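Local coordinates for transcriptional regulator, LYSR family (Neisseria meningitidis, PDB 4AB5), which probably acts as a LysR-type transcriptional regulator of methionine biosynthesis genes, this chain being the regulatory domain without the DNA-binding part, at residues M82-P88 against Y169-I175; S182-A186 against S217-P221. All blocks are in the same frame, centred on the assembly; numbering follows the deposited sequence.

Contact 1 of 2, residues M82-P88 against Y169-I175; sequences MVGICAP and YVVHRQI
G84 O accepts a hydrogen bond from R173 N at 2.8 Å, while H172 CA approaches the same oxygen in a CA-H...O contact. G84 N answers by donating to R173 O, also at 2.8 Å, which makes G84 and R173 a hydrogen-bonded antiparallel pair. Further along, V171 N donates to C86 O at 3.0 Å, but the return bond from C86 N to V171 O is weak. Near M82 a water links the strands, donating to M82 O and accepting from I175 N. These are neighbouring antiparallel strands in one of the two alpha/beta subdomains of the LysR regulatory domain, whose fold resembles that of the periplasmic binding proteins. V83, I85 and H172 share the sheet face packed by helix 158-166; I85 CG2 also meets V170 CG2 at 4.2 Å, and both residues touch V147 of helix 140-148. On the other face C86 SG rests against V171 CG2, 3.6 Å away. That same methyl lies over one face of the R173 guanidinium, offset toward its rim. A bend at chi2 (-67°) folds the arginine back along its own strand; NH1 donates to H172 O (2.8 Å), coming from above the carbonyl plane, while NH2 bonds to A93 O.

Contact 2 of 2, residues S182-A186 against S217-P221; sequences SKLYA and SELEP
L219 points its side chain at strand 182-186 and settles in the corner formed by K183 and Y185, two residues whose side chains leave the same side of the strand. One interaction is a CH-pi contact. L219 CD1 stands over one face of the Y185 ring, 4.0 Å from its centroid and 22° off the ring normal. The methyl is displaced toward the phenol end, its nearest ring atom being Y185 CZ at 3.7 Å. The leucine and tyrosine side chains run at about a right angle. The second branch, L219 CD2, sits over the phenol oxygen on the face that CD1 covers, 3.6 Å from Y185 OH.

Aliphatic packing is with K183. K183 CB meets L219 CD1 at 3.8 Å, and K183 CG lies 3.7 Å from L219 CD2. The extended chi2 and chi3 carry the lysine methylenes obliquely across L219 CD2, and the bend at chi4 (-79°) turns K183 NZ back to that methyl, 3.7 Å from L219 CD2. L219 CD1 reaches the strand backbone itself, 3.3 Å from L184 O.

Polar bonding contributes nothing directly: no hydrogen bond joins the two segments. K183 NZ makes a weak hydrogen bond to Q181 OE1, and the peptide groups of L184 are engaged with L77 and F78 of strand 72-86. The L184 side chain packs on I62, Y80 and C19.

L219 touches P76 as well, so the tail lies against two adjacent strands; S217 OG adds a weak hydrogen bond to A79 O. Those strands belong to the bilobed fold of LysR regulatory domains, in which long strands run from one alpha/beta subdomain into the other; the tail packs across them after the last helix, 196-212.

In the fold
From the N terminus, the chain first builds strands 8-13, 37-42 and 60-63, then enters the long strand 72-86. Contact 1 joins the far end of that strand to the start of the other long strand, 171-189, closing a loop of 80 residues that holds helices 119-125, 140-148 and 158-166. Strand 171-189 then runs back beside strand 72-86 to residues 182-186. There contact 2 opens; it closes after helix 196-212, laying the C-terminal tail on strand 171-189. The two loops follow in series, with neither enclosing the other. Their centres lie about 23 Å apart, and both contacts reach the same sheet; they touch where M82 packs against S182.

Contact 1 of 2, residues M82-P88 against Y169-I175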
HETATM    1  N   MSE B  82      -3.977 -19.186  -3.646  1.00 47.06           N
HETATM    2  CA  MSE B  82      -2.791 -18.560  -3.081  1.00 46.49           C
HETATM    3  C   MSE B  82      -1.629 -19.220  -3.803  1.00 46.56           C
HETATM    4  O   MSE B  82      -1.456 -20.443  -3.729  1.00 45.49           O
HETATM    5  CB  MSE B  82      -2.685 -18.799  -1.565  1.00 50.38           C
HETATM    6  CG  MSE B  82      -3.727 -18.050  -0.756  1.00 59.91           C
HETATM    7 SE   MSE B  82      -3.465 -16.117  -0.739  1.00 69.25          SE
HETATM    8  CE  MSE B  82      -1.749 -16.042   0.254  1.00 65.42           C
ATOM      9  N   VAL B  83      -0.882 -18.426  -4.567  1.00 41.03           N
ATOM     10  CA  VAL B  83       0.241 -18.949  -5.341  1.00 39.70           C
ATOM     11  C   VAL B  83       1.552 -18.539  -4.710  1.00 42.95           C
ATOM     12  O   VAL B  83       1.642 -17.462  -4.108  1.00 42.15           O
ATOM     13  CB  VAL B  83       0.173 -18.612  -6.861  1.00 42.72           C
ATOM     14  CG1 VAL B  83      -1.051 -19.247  -7.517  1.00 43.68           C
ATOM     15  CG2 VAL B  83       0.218 -17.103  -7.122  1.00 41.14           C
ATOM     16  N   GLY B  84       2.543 -19.415  -4.832  1.00 39.02           N
ATOM     17  CA  GLY B  84       3.890 -19.161  -4.355  1.00 37.45           C
ATOM     18  C   GLY B  84       4.640 -18.411  -5.436  1.00 40.16           C
ATOM     19  O   GLY B  84       4.509 -18.737  -6.617  1.00 38.91           O
ATOM     20  N   ILE B  85       5.379 -17.361  -5.054  1.00 36.32           N
ATOM     21  CA  ILE B  85       6.176 -16.580  -5.998  1.00 34.88           C
ATOM     22  C   ILE B  85       7.642 -16.597  -5.647  1.00 34.67           C
ATOM     23  O   ILE B  85       8.004 -16.487  -4.473  1.00 32.75           O
ATOM     24  CB  ILE B  85       5.641 -15.142  -6.276  1.00 38.20           C
ATOM     25  CG1 ILE B  85       5.566 -14.266  -4.993  1.00 38.66           C
ATOM     26  CG2 ILE B  85       4.304 -15.196  -7.016  1.00 39.26           C
ATOM     27  CD1 ILE B  85       5.635 -12.739  -5.219  1.00 41.67           C
ATOM     28  N   CYS B  86       8.481 -16.765  -6.668  1.00 30.96           N
ATOM     29  CA  CYS B  86       9.943 -16.737  -6.572  1.00 30.65           C
ATOM     30  C   CYS B  86      10.499 -16.050  -7.827  1.00 35.06           C
ATOM     31  O   CYS B  86       9.758 -15.845  -8.786  1.00 35.15           O
ATOM     32  CB  CYS B  86      10.529 -18.136  -6.370  1.00 31.71           C
ATOM     33  SG  CYS B  86      10.438 -19.208  -7.827  1.00 36.50           S
ATOM     34  N   ALA B  87      11.779 -15.672  -7.820  1.00 32.60           N
ATOM     35  CA  ALA B  87      12.415 -15.045  -8.978  1.00 32.47           C
ATOM     36  C   ALA B  87      12.579 -16.120 -10.067  1.00 38.57           C
ATOM     37  O   ALA B  87      12.704 -17.297  -9.714  1.00 38.35           O
ATOM     38  CB  ALA B  87      13.773 -14.480  -8.591  1.00 32.51           C
ATOM     39  N   PRO B  88      12.569 -15.774 -11.381  1.00 36.09           N
ATOM     40  CA  PRO B  88      12.718 -16.816 -12.419  1.00 37.10           C
ATOM     41  C   PRO B  88      13.970 -17.702 -12.297  1.00 43.05           C
ATOM     42  O   PRO B  88      13.931 -18.858 -12.703  1.00 43.08           O
ATOM     43  CB  PRO B  88      12.710 -16.014 -13.721  1.00 38.52           C
ATOM     44  CG  PRO B  88      11.977 -14.762 -13.386  1.00 41.79           C
ATOM     45  CD  PRO B  88      12.409 -14.439 -11.994  1.00 36.78           C
ATOM     46  N   TYR B 169       9.066 -10.212 -13.567  1.00 40.32           N
ATOM     47  CA  TYR B 169       9.627 -10.066 -12.222  1.00 38.68           C
ATOM     48  C   TYR B 169       9.686 -11.398 -11.466  1.00 40.58           C
ATOM     49  O   TYR B 169      10.705 -11.728 -10.864  1.00 39.43           O
ATOM     50  CB  TYR B 169       8.812  -9.044 -11.383  1.00 39.10           C
ATOM     51  CG  TYR B 169       8.714  -7.637 -11.936  1.00 39.59           C
ATOM     52  CD1 TYR B 169       9.756  -7.080 -12.673  1.00 41.35           C
ATOM     53  CD2 TYR B 169       7.624  -6.827 -11.641  1.00 39.83           C
ATOM     54  CE1 TYR B 169       9.686  -5.779 -13.155  1.00 42.37           C
ATOM     55  CE2 TYR B 169       7.548  -5.518 -12.107  1.00 40.42           C
ATOM     56  CZ  TYR B 169       8.585  -4.993 -12.859  1.00 47.57           C
ATOM     57  OH  TYR B 169       8.522  -3.704 -13.334  1.00 46.69           O
ATOM     58  N   VAL B 170       8.574 -12.137 -11.469  1.00 35.84           N
ATOM     59  CA  VAL B 170       8.431 -13.385 -10.726  1.00 34.43           C
ATOM     60  C   VAL B 170       7.801 -14.484 -11.588  1.00 37.18           C
ATOM     61  O   VAL B 170       7.304 -14.223 -12.688  1.00 36.53           O
ATOM     62  CB  VAL B 170       7.596 -13.157  -9.416  1.00 37.21           C
ATOM     63  CG1 VAL B 170       8.319 -12.252  -8.423  1.00 36.11           C
ATOM     64  CG2 VAL B 170       6.186 -12.624  -9.714  1.00 36.76           C
ATOM     65  N   VAL B 171       7.819 -15.715 -11.060  1.00 32.37           N
ATOM     66  CA  VAL B 171       7.160 -16.888 -11.631  1.00 31.44           C
ATOM     67  C   VAL B 171       6.244 -17.385 -10.527  1.00 35.31           C
ATOM     68  O   VAL B 171       6.514 -17.113  -9.351  1.00 33.90           O
ATOM     69  CB  VAL B 171       8.117 -17.986 -12.180  1.00 34.36           C
ATOM     70  CG1 VAL B 171       8.931 -17.478 -13.366  1.00 33.71           C
ATOM     71  CG2 VAL B 171       9.030 -18.555 -11.101  1.00 33.61           C
ATOM     72  N   HIS B 172       5.141 -18.041 -10.880  1.00 33.02           N
ATOM     73  CA  HIS B 172       4.227 -18.535  -9.856  1.00 33.09           C
ATOM     74  C   HIS B 172       4.181 -20.039  -9.840  1.00 36.70           C
ATOM     75  O   HIS B 172       4.322 -20.676 -10.894  1.00 36.71           O
ATOM     76  CB  HIS B 172       2.833 -17.881  -9.934  1.00 34.29           C
ATOM     77  CG  HIS B 172       1.957 -18.408 -11.022  1.00 39.15           C
ATOM     78  ND1 HIS B 172       0.875 -19.233 -10.739  1.00 42.25           N
ATOM     79  CD2 HIS B 172       2.011 -18.197 -12.359  1.00 40.87           C
ATOM     80  CE1 HIS B 172       0.321 -19.503 -11.910  1.00 42.42           C
ATOM     81  NE2 HIS B 172       0.962 -18.891 -12.912  1.00 42.11           N
ATOM     82  N   ARG B 173       4.047 -20.612  -8.631  1.00 32.89           N
ATOM     83  CA  ARG B 173       4.008 -22.059  -8.425  1.00 33.23           C
ATOM     84  C   ARG B 173       2.916 -22.451  -7.449  1.00 37.20           C
ATOM     85  O   ARG B 173       2.565 -21.678  -6.554  1.00 35.45           O
ATOM     86  CB  ARG B 173       5.371 -22.605  -7.941  1.00 30.87           C
ATOM     87  CG  ARG B 173       6.554 -22.361  -8.883  1.00 35.32           C
ATOM     88  CD  ARG B 173       6.419 -23.140 -10.170  1.00 37.56           C
ATOM     89  NE  ARG B 173       7.586 -23.013 -11.035  1.00 39.96           N
ATOM     90  CZ  ARG B 173       7.668 -22.182 -12.067  1.00 48.33           C
ATOM     91  NH1 ARG B 173       6.665 -21.360 -12.348  1.00 33.99           N
ATOM     92  NH2 ARG B 173       8.756 -22.162 -12.824  1.00 33.12           N
ATOM     93  N   GLN B 174       2.402 -23.679  -7.614  1.00 35.18           N
ATOM     94  CA  GLN B 174       1.362 -24.238  -6.767  1.00 35.14           C
ATOM     95  C   GLN B 174       1.910 -24.554  -5.375  1.00 40.77           C
ATOM     96  O   GLN B 174       2.958 -25.186  -5.256  1.00 40.52           O
ATOM     97  CB  GLN B 174       0.773 -25.484  -7.430  1.00 37.22           C
ATOM     98  CG  GLN B 174      -0.371 -26.099  -6.654  1.00 45.41           C
ATOM     99  CD  GLN B 174      -1.102 -27.117  -7.467  1.00 65.02           C
ATOM    100  OE1 GLN B 174      -0.601 -28.197  -7.775  1.00 62.83           O
ATOM    101  NE2 GLN B 174      -2.322 -26.790  -7.804  1.00 59.51           N
ATOM    102  N   ILE B 175       1.205 -24.102  -4.330  1.00 38.74           N
ATOM    103  CA  ILE B 175       1.579 -24.370  -2.942  1.00 38.69           C
ATOM    104  C   ILE B 175       0.811 -25.621  -2.532  1.00 45.13           C
ATOM    105  O   ILE B 175      -0.409 -25.546  -2.365  1.00 44.49           O
ATOM    106  CB  ILE B 175       1.266 -23.174  -1.993  1.00 40.11           C
ATOM    107  CG1 ILE B 175       2.145 -21.959  -2.314  1.00 38.56           C
ATOM    108  CG2 ILE B 175       1.402 -23.591  -0.508  1.00 40.05           C
ATOM    109  CD1 ILE B 175       1.654 -20.658  -1.696  1.00 42.38           C
TER
HETATM  110  O   HOH W   1      -1.559 -22.937  -5.160  1.00 51.59           O

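Contact 2 of 2, residues S182-A186 against S217-P221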
ATOM      1  N   SER B 182      -7.966 -19.447  -0.547  1.00 42.62           N
ATOM      2  CA  SER B 182      -8.489 -18.479   0.418  1.00 41.89           C
ATOM      3  C   SER B 182      -9.976 -18.335   0.156  1.00 46.03           C
ATOM      4  O   SER B 182     -10.396 -18.348  -0.999  1.00 45.08           O
ATOM      5  CB  SER B 182      -7.815 -17.123   0.264  1.00 43.53           C
ATOM      6  OG  SER B 182      -6.523 -17.145   0.846  1.00 53.77           O
ATOM      7  N   LYS B 183     -10.769 -18.223   1.227  1.00 43.94           N
ATOM      8  CA  LYS B 183     -12.214 -18.061   1.144  1.00 44.85           C
ATOM      9  C   LYS B 183     -12.599 -16.717   1.770  1.00 48.71           C
ATOM     10  O   LYS B 183     -12.265 -16.468   2.926  1.00 49.19           O
ATOM     11  CB  LYS B 183     -12.928 -19.234   1.829  1.00 48.82           C
ATOM     12  CG  LYS B 183     -12.772 -20.564   1.096  1.00 65.91           C
ATOM     13  CD  LYS B 183     -13.344 -21.710   1.914  1.00 80.66           C
ATOM     14  CE  LYS B 183     -13.172 -23.052   1.246  1.00 97.27           C
ATOM     15  NZ  LYS B 183     -14.192 -23.280   0.186  1.00111.28           N
ATOM     16  N   LEU B 184     -13.260 -15.835   1.002  1.00 43.56           N
ATOM     17  CA  LEU B 184     -13.629 -14.521   1.520  1.00 42.13           C
ATOM     18  C   LEU B 184     -15.096 -14.337   1.798  1.00 45.40           C
ATOM     19  O   LEU B 184     -15.933 -14.733   0.990  1.00 45.56           O
ATOM     20  CB  LEU B 184     -13.047 -13.373   0.687  1.00 41.09           C
ATOM     21  CG  LEU B 184     -11.695 -12.867   1.198  1.00 44.35           C
ATOM     22  CD1 LEU B 184     -10.563 -13.765   0.761  1.00 44.01           C
ATOM     23  CD2 LEU B 184     -11.441 -11.500   0.736  1.00 44.50           C
ATOM     24  N   TYR B 185     -15.398 -13.757   2.977  1.00 40.64           N
ATOM     25  CA  TYR B 185     -16.759 -13.525   3.452  1.00 40.48           C
ATOM     26  C   TYR B 185     -16.934 -12.104   3.951  1.00 42.33           C
ATOM     27  O   TYR B 185     -15.970 -11.476   4.405  1.00 40.20           O
ATOM     28  CB  TYR B 185     -17.119 -14.483   4.610  1.00 42.27           C
ATOM     29  CG  TYR B 185     -16.981 -15.952   4.290  1.00 45.00           C
ATOM     30  CD1 TYR B 185     -18.054 -16.680   3.787  1.00 48.09           C
ATOM     31  CD2 TYR B 185     -15.794 -16.638   4.557  1.00 45.28           C
ATOM     32  CE1 TYR B 185     -17.938 -18.043   3.504  1.00 49.06           C
ATOM     33  CE2 TYR B 185     -15.667 -18.001   4.281  1.00 46.54           C
ATOM     34  CZ  TYR B 185     -16.743 -18.699   3.753  1.00 53.77           C
ATOM     35  OH  TYR B 185     -16.632 -20.039   3.469  1.00 56.34           O
ATOM     36  N   ALA B 186     -18.185 -11.623   3.909  1.00 38.79           N
ATOM     37  CA  ALA B 186     -18.582 -10.348   4.469  1.00 38.92           C
ATOM     38  C   ALA B 186     -19.426 -10.704   5.691  1.00 47.92           C
ATOM     39  O   ALA B 186     -20.415 -11.434   5.574  1.00 49.85           O
ATOM     40  CB  ALA B 186     -19.413  -9.566   3.471  1.00 39.55           C
ATOM     41  N   SER B 217     -13.566 -18.127  -7.742  1.00 44.94           N
ATOM     42  CA  SER B 217     -14.570 -19.190  -7.759  1.00 47.12           C
ATOM     43  C   SER B 217     -15.636 -18.882  -6.741  1.00 53.89           C
ATOM     44  O   SER B 217     -15.348 -18.246  -5.723  1.00 52.27           O
ATOM     45  CB  SER B 217     -13.946 -20.560  -7.503  1.00 50.31           C
ATOM     46  OG  SER B 217     -13.193 -20.579  -6.305  1.00 56.58           O
ATOM     47  N   GLU B 218     -16.876 -19.309  -7.036  1.00 54.73           N
ATOM     48  CA  GLU B 218     -18.040 -19.112  -6.179  1.00 56.36           C
ATOM     49  C   GLU B 218     -17.840 -19.812  -4.853  1.00 62.81           C
ATOM     50  O   GLU B 218     -17.283 -20.910  -4.811  1.00 62.43           O
ATOM     51  CB  GLU B 218     -19.308 -19.678  -6.839  1.00 59.63           C
ATOM     52  CG  GLU B 218     -19.681 -19.051  -8.172  1.00 69.93           C
ATOM     53  CD  GLU B 218     -20.957 -19.573  -8.802  1.00 94.90           C
ATOM     54  OE1 GLU B 218     -21.206 -20.800  -8.751  1.00 83.33           O
ATOM     55  OE2 GLU B 218     -21.693 -18.750  -9.389  1.00 97.07           O
ATOM     56  N   LEU B 219     -18.306 -19.176  -3.778  1.00 62.30           N
ATOM     57  CA  LEU B 219     -18.262 -19.732  -2.437  1.00 64.28           C
ATOM     58  C   LEU B 219     -19.658 -20.136  -2.017  1.00 75.76           C
ATOM     59  O   LEU B 219     -20.631 -19.433  -2.313  1.00 76.02           O
ATOM     60  CB  LEU B 219     -17.725 -18.704  -1.438  1.00 62.51           C
ATOM     61  CG  LEU B 219     -16.368 -18.959  -0.813  1.00 65.40           C
ATOM     62  CD1 LEU B 219     -16.065 -17.902   0.198  1.00 64.23           C
ATOM     63  CD2 LEU B 219     -16.304 -20.312  -0.132  1.00 68.98           C
ATOM     64  N   GLU B 220     -19.741 -21.198  -1.219  1.00 77.68           N
ATOM     65  CA  GLU B 220     -21.006 -21.688  -0.690  1.00 81.18           C
ATOM     66  C   GLU B 220     -20.929 -21.900   0.839  1.00 88.08           C
ATOM     67  O   GLU B 220     -19.830 -22.165   1.342  1.00 87.20           O
ATOM     68  CB  GLU B 220     -21.451 -22.949  -1.449  1.00 84.74           C
ATOM     69  CG  GLU B 220     -22.227 -22.607  -2.714  1.00 97.82           C
ATOM     70  CD  GLU B 220     -22.381 -23.726  -3.725  1.00120.50           C
ATOM     71  OE1 GLU B 220     -22.934 -24.791  -3.361  1.00116.45           O
ATOM     72  OE2 GLU B 220     -21.986 -23.520  -4.896  1.00111.39           O
ATOM     73  N   PRO B 221     -22.039 -21.740   1.614  1.00 86.93           N
ATOM     74  CA  PRO B 221     -23.421 -21.432   1.194  1.00 92.24           C
ATOM     75  C   PRO B 221     -23.660 -19.950   0.882  1.00121.15           C
ATOM     76  O   PRO B 221     -24.419 -19.256   1.555  1.00 81.51           O
ATOM     77  CB  PRO B 221     -24.256 -21.997   2.349  1.00 94.86           C
ATOM     78  CG  PRO B 221     -23.382 -21.791   3.557  1.00 96.86           C
ATOM     79  CD  PRO B 221     -21.957 -21.938   3.078  1.00 90.12           C
TER